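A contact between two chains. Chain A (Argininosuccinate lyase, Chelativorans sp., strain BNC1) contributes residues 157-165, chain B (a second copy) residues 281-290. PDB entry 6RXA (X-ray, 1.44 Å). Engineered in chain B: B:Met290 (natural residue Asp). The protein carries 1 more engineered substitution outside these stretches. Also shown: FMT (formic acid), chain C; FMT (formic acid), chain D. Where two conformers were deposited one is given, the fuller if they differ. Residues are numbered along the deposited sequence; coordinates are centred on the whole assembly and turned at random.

Chain A (157-165) YTQRKEAQP
Chain B, residues 281-290: SIMPQKKNPM

This is a contact between a tight β-hairpin of chain A and an irregular, turn-containing segment of chain B, held mainly by two polar side chains of chain B that reach backbone oxygens of the hairpin, with one small apolar contact, between A:Ala163 and B:Met283, beside them. The stretches bury 544 Å² between them, both sides summed.

In chain A, strand 157-158 turns into strand 161-165 through a type I' turn from A:Thr158 to A:Lys161. A:Gln159 (phi/psi 55/32) and A:Arg160 (61/28) occupy its corners in the left-handed region. The hairpin is closed by backbone hydrogen bonds from A:Thr158 N to A:Lys161 O (3.0 Å) and from A:Lys161 N to A:Thr158 O (2.9 Å). Chain B has a type I turn from B:Met283 to B:Lys286, closed by B:Lys286 N to B:Met283 O at 3.2 Å, then runs extended through B:Asn288 to B:Pro289, the N-cap position of a helix. As chain B advances its partners step back along chain A: the CA atoms of B:Met283 and A:Ala163 lie 7.0 Å apart, those of B:Asn288 and A:Gln159 6.7 Å.

B:Lys286 is the polar centre. Its CA-to-CB bond points sideways, but the long chain (chi1 m, chi2 m, chi3 -147°, chi4 p) brings its ammonium group to the hairpin. B:Lys286 NZ donates to A:Thr158 OG1 at 2.7 Å and A:Thr158 O at 3.1 Å, and within its own stretch to B:Asn288 OD1 at 2.8 Å. A lysine suits this place because its tip can serve several oxygens while its methylenes pack: B:Lys286 CE lies 3.7 Å from A:Lys161 CB. A formic acid molecule, chain C, probably from the crystallisation liquor, bridges the chains. Its O1 accepts from B:Lys286 NZ (2.8 Å) and B:Asn288 ND2 (2.9 Å), and its O2 from A:Thr158 OG1 (2.7 Å), the threonine being in rotamer p.

B:Gln285, folded by chi1 84° and chi2 -80°, directs its amide at the second strand. B:Gln285 NE2 donates to A:Glu162 O at 3.1 Å with an angle of 154°, and weakly to A:Ala163 O, where 2.8 Å is short but the angle is only 128°. Both acceptors are backbone carbonyls; the CA-to-CB bond of A:Glu162 points sideways, and its OE2 is hydrogen-bonded elsewhere in the structure.

Beside this, the CA-to-CB bond of B:Met283 (m, t, m) points toward the hairpin, and B:Met283 SD lies 3.4 Å from A:Ala163 CB; the small methyl lets the flexible thioether come close.

At the turn, the CA-to-CB bond of A:Gln159 (m, t, chi3 -121°) points toward chain B. A:Gln159 OE1 is 3.3 Å from B:Asn288 ND2, but the poor angle excludes a hydrogen bond, and A:Gln159 NE2, buried by the contact, has no partner in the model. A:Gln159 NE2 lies 4.2 Å from SD of B:Met290, an engineered residue. The ring of B:Pro289 packs here, B:Pro289 CG 3.5 Å from A:Gln159 O and B:Pro289 CD 4.0 Å from A:Lys161 CG, while A:Lys161 CE approaches B:Lys287 O to 3.2 Å.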

# COMPACT_ATOMS: atom_id res chain seq x y z
N TYR A 157 2.32 -17.71 -23.87
CA TYR A 157 3.48 -16.86 -23.62
C TYR A 157 4.01 -17.10 -22.21
O TYR A 157 3.25 -17.38 -21.28
CB TYR A 157 3.10 -15.37 -23.74
CG TYR A 157 2.66 -15.00 -25.13
CD1 TYR A 157 1.35 -15.19 -25.54
CD2 TYR A 157 3.58 -14.51 -26.06
CE1 TYR A 157 0.96 -14.90 -26.83
CE2 TYR A 157 3.21 -14.22 -27.34
CZ TYR A 157 1.89 -14.42 -27.73
OH TYR A 157 1.50 -14.14 -29.03
N THR A 158 5.33 -16.99 -22.06
CA THR A 158 5.94 -16.75 -20.76
C THR A 158 6.91 -15.58 -20.92
O THR A 158 7.60 -15.47 -21.94
CB THR A 158 6.67 -17.98 -20.20
OG1 THR A 158 7.77 -18.31 -21.04
CG2 THR A 158 5.75 -19.19 -20.10
N GLN A 159 6.94 -14.68 -19.94
CA GLN A 159 7.81 -13.50 -20.03
C GLN A 159 7.54 -12.70 -21.31
O GLN A 159 8.44 -12.07 -21.86
CB GLN A 159 9.29 -13.89 -19.92
CG GLN A 159 9.61 -14.76 -18.70
CD GLN A 159 11.07 -15.12 -18.59
OE1 GLN A 159 11.42 -16.29 -18.59
NE2 GLN A 159 11.93 -14.12 -18.47
N ARG A 160 6.29 -12.70 -21.78
CA ARG A 160 5.87 -11.97 -22.98
C ARG A 160 6.62 -12.43 -24.23
O ARG A 160 6.78 -11.68 -25.19
CB ARG A 160 5.95 -10.45 -22.79
CG ARG A 160 4.99 -9.94 -21.73
CD ARG A 160 5.20 -8.46 -21.49
NE ARG A 160 4.16 -7.86 -20.67
CZ ARG A 160 4.17 -6.62 -20.22
NH1 ARG A 160 5.23 -5.85 -20.40
NH2 ARG A 160 3.11 -6.14 -19.57
N LYS A 161 7.04 -13.70 -24.22
CA LYS A 161 7.66 -14.33 -25.38
C LYS A 161 6.93 -15.63 -25.69
O LYS A 161 6.48 -16.34 -24.80
CB LYS A 161 9.16 -14.63 -25.11
CG LYS A 161 10.09 -13.41 -25.25
CD LYS A 161 10.06 -12.85 -26.68
CE LYS A 161 11.42 -12.29 -27.13
NZ LYS A 161 11.40 -11.82 -28.55
N GLU A 162 6.82 -15.95 -26.98
CA GLU A 162 6.10 -17.16 -27.38
C GLU A 162 6.80 -18.38 -26.81
O GLU A 162 8.02 -18.54 -26.95
CB GLU A 162 6.04 -17.28 -28.90
CG GLU A 162 5.25 -16.18 -29.58
CD GLU A 162 4.87 -16.49 -31.02
OE1 GLU A 162 5.05 -17.64 -31.44
OE2 GLU A 162 4.40 -15.56 -31.72
N ALA A 163 6.01 -19.25 -26.17
CA ALA A 163 6.54 -20.39 -25.42
C ALA A 163 6.27 -21.72 -26.12
O ALA A 163 7.21 -22.33 -26.64
CB ALA A 163 6.02 -20.38 -23.98
N GLN A 164 5.03 -22.21 -26.12
CA GLN A 164 4.67 -23.48 -26.74
C GLN A 164 3.25 -23.39 -27.26
O GLN A 164 2.48 -22.50 -26.89
CB GLN A 164 4.79 -24.64 -25.74
CG GLN A 164 6.21 -24.94 -25.24
CD GLN A 164 6.23 -26.03 -24.18
OE1 GLN A 164 5.19 -26.48 -23.70
NE2 GLN A 164 7.43 -26.47 -23.81
N PRO A 165 2.84 -24.35 -28.11
CA PRO A 165 1.45 -24.35 -28.61
C PRO A 165 0.46 -24.85 -27.56
O PRO A 165 0.71 -25.84 -26.87
CB PRO A 165 1.50 -25.30 -29.81
CG PRO A 165 2.97 -25.40 -30.17
CD PRO A 165 3.67 -25.31 -28.85
N SER B 281 15.46 -23.10 -19.65
CA SER B 281 16.05 -24.42 -19.43
C SER B 281 15.40 -25.51 -20.28
O SER B 281 15.97 -26.60 -20.41
CB SER B 281 15.95 -24.81 -17.95
OG SER B 281 14.60 -24.91 -17.52
N ILE B 282 14.23 -25.23 -20.86
CA ILE B 282 13.47 -26.21 -21.62
C ILE B 282 13.22 -25.77 -23.06
O ILE B 282 13.34 -26.59 -23.98
CB ILE B 282 12.14 -26.55 -20.91
CG1 ILE B 282 11.21 -27.36 -21.81
CG2 ILE B 282 11.40 -25.29 -20.44
CD1 ILE B 282 10.01 -27.92 -21.06
N MET B 283 12.87 -24.50 -23.29
CA MET B 283 12.47 -24.01 -24.61
C MET B 283 13.65 -23.36 -25.32
O MET B 283 14.02 -22.23 -24.99
CB MET B 283 11.34 -22.99 -24.44
CG MET B 283 10.04 -23.59 -23.92
SD MET B 283 8.78 -22.38 -23.49
CE MET B 283 9.47 -21.62 -22.03
N PRO B 284 14.28 -24.02 -26.30
CA PRO B 284 15.53 -23.47 -26.85
C PRO B 284 15.35 -22.21 -27.67
O PRO B 284 16.35 -21.51 -27.91
CB PRO B 284 16.08 -24.62 -27.72
CG PRO B 284 15.31 -25.84 -27.30
CD PRO B 284 13.95 -25.34 -26.88
N GLN B 285 14.14 -21.89 -28.12
CA GLN B 285 13.93 -20.68 -28.89
C GLN B 285 13.96 -19.41 -28.06
O GLN B 285 14.02 -18.32 -28.64
CB GLN B 285 12.61 -20.75 -29.69
CG GLN B 285 11.34 -20.34 -28.94
CD GLN B 285 10.77 -21.42 -28.04
OE1 GLN B 285 11.32 -22.51 -27.91
NE2 GLN B 285 9.65 -21.10 -27.39
N LYS B 286 13.91 -19.50 -26.73
CA LYS B 286 13.66 -18.30 -25.94
C LYS B 286 14.86 -17.35 -25.92
O LYS B 286 15.99 -17.75 -25.63
CB LYS B 286 13.27 -18.63 -24.50
CG LYS B 286 11.85 -19.13 -24.30
CD LYS B 286 10.83 -18.13 -24.82
CE LYS B 286 9.56 -18.15 -23.99
NZ LYS B 286 9.77 -17.51 -22.68
N LYS B 287 14.59 -16.08 -26.18
CA LYS B 287 15.50 -14.98 -25.84
C LYS B 287 14.69 -14.13 -24.87
O LYS B 287 13.86 -13.32 -25.29
CB LYS B 287 15.93 -14.22 -27.08
CG LYS B 287 16.90 -13.10 -26.73
CD LYS B 287 17.53 -12.47 -27.95
CE LYS B 287 18.32 -11.23 -27.55
NZ LYS B 287 19.32 -10.81 -28.59
N ASN B 288 14.91 -14.34 -23.57
CA ASN B 288 13.98 -13.84 -22.56
C ASN B 288 14.44 -12.49 -22.01
O ASN B 288 15.63 -12.30 -21.72
CB ASN B 288 13.89 -14.81 -21.40
CG ASN B 288 13.01 -16.00 -21.70
OD1 ASN B 288 12.05 -15.89 -22.45
ND2 ASN B 288 13.33 -17.12 -21.10
N PRO B 289 13.49 -11.57 -21.82
CA PRO B 289 13.82 -10.22 -21.31
C PRO B 289 13.97 -10.19 -19.79
O PRO B 289 13.28 -9.46 -19.08
CB PRO B 289 12.64 -9.39 -21.82
CG PRO B 289 11.47 -10.37 -21.76
CD PRO B 289 12.07 -11.69 -22.19
N MET B 290 14.89 -11.00 -19.29
CA MET B 290 15.06 -11.16 -17.86
C MET B 290 15.54 -9.87 -17.20
O MET B 290 15.15 -9.59 -16.06
CB MET B 290 16.03 -12.31 -17.61
CG MET B 290 16.17 -12.70 -16.18
SD MET B 290 14.64 -13.26 -15.42
CE MET B 290 15.25 -14.64 -14.44
C FMT C . 10.73 -19.43 -19.73
O1 FMT C . 11.13 -19.06 -20.85
O2 FMT C . 9.54 -19.41 -19.39
C FMT D . 12.34 -22.08 -17.95
O1 FMT D . 11.78 -22.70 -18.84
O2 FMT D . 13.38 -21.48 -18.16